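Local coordinates for beta-lactamase (Klebsiella pneumoniae, PDB 6KBY), which probably hydrolyses beta-lactam antibiotics to substituted beta-amino acids as a class C serine enzyme, and binds adenosine monophosphate in its active site, at residues M35-I47 with S234-Q247. Sequence-based numbering, arbitrary orientation.
Sequences MSVAVTVNGKNYI and SSDLLRYVQANMGQ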
loop_
_atom_site.group_PDB
_atom_site.type_symbol
_atom_site.label_atom_id
_atom_site.label_comp_id
_atom_site.label_asym_id
_atom_site.label_seq_id
_atom_site.Cartn_x
_atom_site.Cartn_y
_atom_site.Cartn_z
ATOM N N MET A 35 -3.678 14.597 -10.801
ATOM C CA MET A 35 -4.218 13.393 -10.187
ATOM C C MET A 35 -4.664 12.417 -11.257
ATOM O O MET A 35 -4.991 12.798 -12.383
ATOM C CB MET A 35 -5.422 13.672 -9.281
ATOM C CG MET A 35 -5.072 14.427 -8.023
ATOM S SD MET A 35 -6.375 14.519 -6.782
ATOM C CE MET A 35 -6.492 12.816 -6.232
ATOM N N SER A 36 -4.706 11.146 -10.876
ATOM C CA SER A 36 -5.458 10.156 -11.623
ATOM C C SER A 36 -6.294 9.368 -10.631
ATOM O O SER A 36 -5.804 8.985 -9.558
ATOM C CB SER A 36 -4.554 9.230 -12.435
ATOM O OG SER A 36 -5.335 8.323 -13.187
ATOM N N VAL A 37 -7.554 9.152 -10.985
ATOM C CA VAL A 37 -8.474 8.373 -10.174
ATOM C C VAL A 37 -8.987 7.233 -11.031
ATOM O O VAL A 37 -9.495 7.464 -12.134
ATOM C CB VAL A 37 -9.637 9.242 -9.666
ATOM C CG1 VAL A 37 -10.620 8.399 -8.864
ATOM C CG2 VAL A 37 -9.105 10.403 -8.847
ATOM N N ALA A 38 -8.862 6.010 -10.527
ATOM C CA ALA A 38 -9.327 4.822 -11.219
ATOM C C ALA A 38 -10.387 4.161 -10.355
ATOM O O ALA A 38 -10.178 3.977 -9.147
ATOM C CB ALA A 38 -8.163 3.856 -11.452
ATOM N N VAL A 39 -11.513 3.807 -10.974
ATOM C CA VAL A 39 -12.639 3.180 -10.292
ATOM C C VAL A 39 -13.003 1.901 -11.032
ATOM O O VAL A 39 -13.044 1.882 -12.268
ATOM C CB VAL A 39 -13.860 4.130 -10.258
ATOM C CG1 VAL A 39 -15.084 3.446 -9.676
ATOM C CG2 VAL A 39 -13.532 5.397 -9.480
ATOM N N THR A 40 -13.279 0.837 -10.285
ATOM C CA THR A 40 -13.888 -0.361 -10.847
ATOM C C THR A 40 -15.209 -0.646 -10.146
ATOM O O THR A 40 -15.314 -0.532 -8.920
ATOM C CB THR A 40 -12.948 -1.585 -10.787
ATOM O OG1 THR A 40 -13.542 -2.674 -11.504
ATOM C CG2 THR A 40 -12.667 -2.028 -9.349
ATOM N N VAL A 41 -16.221 -0.986 -10.938
ATOM C CA VAL A 41 -17.512 -1.439 -10.424
ATOM C C VAL A 41 -18.231 -2.153 -11.558
ATOM O O VAL A 41 -18.106 -1.769 -12.724
ATOM C CB VAL A 41 -18.350 -0.275 -9.836
ATOM C CG1 VAL A 41 -18.587 0.813 -10.878
ATOM C CG2 VAL A 41 -19.674 -0.786 -9.289
ATOM N N ASN A 42 -18.974 -3.210 -11.215
ATOM C CA ASN A 42 -19.733 -3.985 -12.196
ATOM C C ASN A 42 -18.824 -4.571 -13.276
ATOM O O ASN A 42 -19.243 -4.768 -14.421
ATOM C CB ASN A 42 -20.877 -3.165 -12.803
ATOM C CG ASN A 42 -21.914 -4.026 -13.504
ATOM O OD1 ASN A 42 -22.190 -5.153 -13.093
ATOM N ND2 ASN A 42 -22.491 -3.491 -14.578
ATOM N N GLY A 43 -17.576 -4.860 -12.922
ATOM C CA GLY A 43 -16.626 -5.407 -13.869
ATOM C C GLY A 43 -16.070 -4.418 -14.867
ATOM O O GLY A 43 -15.327 -4.826 -15.766
ATOM N N LYS A 44 -16.399 -3.138 -14.735
ATOM C CA LYS A 44 -15.981 -2.101 -15.665
ATOM C C LYS A 44 -14.962 -1.199 -14.986
ATOM O O LYS A 44 -15.031 -0.957 -13.775
ATOM C CB LYS A 44 -17.171 -1.236 -16.091
ATOM C CG LYS A 44 -18.415 -2.015 -16.474
ATOM C CD LYS A 44 -18.164 -2.910 -17.664
ATOM C CE LYS A 44 -19.459 -3.562 -18.136
ATOM N NZ LYS A 44 -20.489 -2.549 -18.501
ATOM N N ASN A 45 -14.025 -0.682 -15.776
ATOM C CA ASN A 45 -12.924 0.118 -15.263
ATOM C C ASN A 45 -12.974 1.509 -15.869
ATOM O O ASN A 45 -13.154 1.660 -17.085
ATOM C CB ASN A 45 -11.589 -0.552 -15.584
ATOM C CG ASN A 45 -11.425 -1.874 -14.862
ATOM O OD1 ASN A 45 -11.991 -2.085 -13.788
ATOM N ND2 ASN A 45 -10.648 -2.771 -15.446
ATOM N N TYR A 46 -12.809 2.520 -15.022
ATOM C CA TYR A 46 -12.888 3.912 -15.432
ATOM C C TYR A 46 -11.655 4.628 -14.914
ATOM O O TYR A 46 -11.315 4.499 -13.734
ATOM C CB TYR A 46 -14.137 4.546 -14.830
ATOM C CG TYR A 46 -15.394 3.761 -15.110
ATOM C CD1 TYR A 46 -16.010 3.829 -16.350
ATOM C CD2 TYR A 46 -15.973 2.954 -14.140
ATOM C CE1 TYR A 46 -17.165 3.113 -16.620
ATOM C CE2 TYR A 46 -17.134 2.230 -14.403
ATOM C CZ TYR A 46 -17.722 2.318 -15.650
ATOM O OH TYR A 46 -18.875 1.624 -15.947
ATOM N N ILE A 47 -10.979 5.364 -15.788
ATOM C CA ILE A 47 -9.762 6.087 -15.435
ATOM C C ILE A 47 -9.990 7.553 -15.753
ATOM O O ILE A 47 -10.329 7.890 -16.894
ATOM C CB ILE A 47 -8.551 5.584 -16.244
ATOM C CG1 ILE A 47 -8.449 4.055 -16.236
ATOM C CG2 ILE A 47 -7.272 6.269 -15.753
ATOM C CD1 ILE A 47 -7.966 3.474 -14.950
ATOM N N SER A 234 -2.211 4.526 -12.337
ATOM C CA SER A 234 -3.509 4.192 -11.765
ATOM C C SER A 234 -4.107 2.954 -12.422
ATOM O O SER A 234 -4.791 2.169 -11.758
ATOM C CB SER A 234 -4.459 5.379 -11.889
ATOM O OG SER A 234 -4.710 5.673 -13.249
ATOM N N SER A 235 -3.839 2.743 -13.714
ATOM C CA SER A 235 -4.357 1.556 -14.389
ATOM C C SER A 235 -3.727 0.278 -13.850
ATOM O O SER A 235 -4.423 -0.726 -13.651
ATOM C CB SER A 235 -4.131 1.683 -15.892
ATOM O OG SER A 235 -4.929 2.725 -16.430
ATOM N N ASP A 236 -2.412 0.286 -13.623
ATOM C CA ASP A 236 -1.782 -0.888 -13.023
ATOM C C ASP A 236 -2.316 -1.144 -11.622
ATOM O O ASP A 236 -2.546 -2.297 -11.240
ATOM C CB ASP A 236 -0.260 -0.739 -12.978
ATOM C CG ASP A 236 0.431 -1.309 -14.207
ATOM O OD1 ASP A 236 -0.226 -1.484 -15.259
ATOM O OD2 ASP A 236 1.655 -1.563 -14.122
ATOM N N LEU A 237 -2.498 -0.087 -10.829
ATOM C CA LEU A 237 -3.040 -0.298 -9.492
ATOM C C LEU A 237 -4.490 -0.746 -9.529
ATOM O O LEU A 237 -4.916 -1.507 -8.658
ATOM C CB LEU A 237 -2.884 0.945 -8.629
ATOM C CG LEU A 237 -1.472 1.181 -8.109
ATOM C CD1 LEU A 237 -1.413 2.510 -7.368
ATOM C CD2 LEU A 237 -1.000 0.040 -7.209
ATOM N N LEU A 238 -5.267 -0.299 -10.517
ATOM C CA LEU A 238 -6.625 -0.821 -10.614
ATOM C C LEU A 238 -6.608 -2.308 -10.941
ATOM O O LEU A 238 -7.434 -3.073 -10.429
ATOM C CB LEU A 238 -7.448 -0.035 -11.631
ATOM C CG LEU A 238 -8.962 -0.264 -11.541
ATOM C CD1 LEU A 238 -9.519 0.258 -10.218
ATOM C CD2 LEU A 238 -9.677 0.373 -12.721
ATOM N N ARG A 239 -5.667 -2.742 -11.782
ATOM C CA ARG A 239 -5.512 -4.173 -12.029
ATOM C C ARG A 239 -5.170 -4.913 -10.738
ATOM O O ARG A 239 -5.715 -5.987 -10.460
ATOM C CB ARG A 239 -4.438 -4.403 -13.091
ATOM C CG ARG A 239 -4.272 -5.860 -13.459
ATOM C CD ARG A 239 -3.323 -6.091 -14.629
ATOM N NE ARG A 239 -3.083 -7.521 -14.776
ATOM C CZ ARG A 239 -3.857 -8.339 -15.481
ATOM N NH1 ARG A 239 -4.916 -7.869 -16.130
ATOM N NH2 ARG A 239 -3.573 -9.634 -15.537
ATOM N N TYR A 240 -4.287 -4.333 -9.926
ATOM C CA TYR A 240 -3.930 -4.913 -8.631
ATOM C C TYR A 240 -5.155 -5.035 -7.737
ATOM O O TYR A 240 -5.337 -6.049 -7.048
ATOM C CB TYR A 240 -2.896 -4.001 -7.986
ATOM C CG TYR A 240 -2.253 -4.395 -6.674
ATOM C CD1 TYR A 240 -1.579 -5.603 -6.519
ATOM C CD2 TYR A 240 -2.226 -3.490 -5.624
ATOM C CE1 TYR A 240 -0.926 -5.909 -5.335
ATOM C CE2 TYR A 240 -1.580 -3.781 -4.447
ATOM C CZ TYR A 240 -0.932 -4.993 -4.307
ATOM O OH TYR A 240 -0.253 -5.294 -3.145
ATOM N N VAL A 241 -6.005 -4.008 -7.734
ATOM C CA VAL A 241 -7.239 -4.058 -6.951
ATOM C C VAL A 241 -8.157 -5.164 -7.465
ATOM O O VAL A 241 -8.703 -5.954 -6.686
ATOM C CB VAL A 241 -7.916 -2.677 -6.957
ATOM C CG1 VAL A 241 -9.342 -2.760 -6.422
ATOM C CG2 VAL A 241 -7.088 -1.683 -6.148
ATOM N N GLN A 242 -8.336 -5.244 -8.789
ATOM C CA GLN A 242 -9.163 -6.308 -9.352
ATOM C C GLN A 242 -8.606 -7.684 -9.020
ATOM O O GLN A 242 -9.367 -8.616 -8.727
ATOM C CB GLN A 242 -9.292 -6.136 -10.866
ATOM C CG GLN A 242 -10.128 -4.952 -11.285
ATOM C CD GLN A 242 -10.762 -5.184 -12.636
ATOM O OE1 GLN A 242 -10.099 -5.077 -13.667
ATOM N NE2 GLN A 242 -12.042 -5.539 -12.638
ATOM N N ALA A 243 -7.285 -7.844 -9.100
ATOM C CA ALA A 243 -6.675 -9.126 -8.758
ATOM C C ALA A 243 -6.936 -9.479 -7.299
ATOM O O ALA A 243 -7.190 -10.645 -6.958
ATOM C CB ALA A 243 -5.171 -9.061 -9.031
ATOM N N ASN A 244 -6.871 -8.477 -6.419
ATOM C CA ASN A 244 -7.202 -8.656 -5.012
ATOM C C ASN A 244 -8.667 -9.006 -4.788
ATOM O O ASN A 244 -9.005 -9.500 -3.707
ATOM C CB ASN A 244 -6.803 -7.416 -4.203
ATOM C CG ASN A 244 -5.370 -7.489 -3.713
ATOM O OD1 ASN A 244 -5.079 -8.187 -2.740
ATOM N ND2 ASN A 244 -4.460 -6.789 -4.395
ATOM N N MET A 245 -9.534 -8.790 -5.776
ATOM C CA MET A 245 -10.927 -9.213 -5.705
ATOM C C MET A 245 -11.212 -10.428 -6.576
ATOM O O MET A 245 -12.380 -10.762 -6.803
ATOM C CB MET A 245 -11.859 -8.049 -6.040
ATOM C CG MET A 245 -11.723 -6.904 -5.049
ATOM S SD MET A 245 -13.005 -5.639 -5.180
ATOM C CE MET A 245 -12.570 -4.837 -6.714
ATOM N N GLY A 246 -10.172 -11.105 -7.055
ATOM C CA GLY A 246 -10.350 -12.335 -7.800
ATOM C C GLY A 246 -11.024 -12.166 -9.139
ATOM O O GLY A 246 -11.600 -13.125 -9.661
ATOM N N GLN A 247 -10.972 -10.973 -9.719
ATOM C CA GLN A 247 -11.736 -10.694 -10.925
ATOM C C GLN A 247 -11.005 -11.049 -12.208
ATOM O O GLN A 247 -11.629 -11.038 -13.277
ATOM C CB GLN A 247 -12.116 -9.217 -10.973
ATOM C CG GLN A 247 -13.107 -8.800 -9.913
ATOM C CD GLN A 247 -13.470 -7.334 -10.050
ATOM O OE1 GLN A 247 -12.677 -6.456 -9.729
ATOM N NE2 GLN A 247 -14.664 -7.063 -10.554
HETATM O O HOH W 1 -15.715 -4.321 -10.765
HETATM O O HOH W 2 -13.484 -6.805 -14.917
#
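The edge hairpin of a class C beta-lactamase sheet, strands 34-41 and 44-50, meets helix 234-244 here, and L238 fills the middle of the seam. Its CB lies 4.0 Å from A38 CB. With CG anti to the backbone N (chi1 -165°), the fork opens over the hairpin: CD1 faces the T40 backbone, while CD2 comes 3.5 Å from N45 OD1 and also touches I47 CD1. At the helix start, S234 OG donates to S36 OG at 2.7 Å, and S36 OG is also hydrogen-bonded to N49 OD1, on the strand of I47. The helix runs nearly along strand 35-41, crossing at -28°: S234 lies on S36 and A38, L238 on A38 and T40, and Q242 and M245 on T40; helix 11-30 packs against the other face of the hairpin. Nearer the turn, amides take over from the leucine. N45 ND2 donates to Q242 OE1 at 3.0 Å, arriving from above the carbonyl plane, and the two amides stand almost perpendicular (83°). T40 CG2 meets M245 CE end to end at 3.9 Å. G246, with positive phi, ends the helix in a Schellman motif closed by Q247 N on Q242 O; one water joins Q247 NE2 to T40 OG1 and G43 N, and a second links Q242 NE2 to G43 O, tying the type I' turn to the helix end.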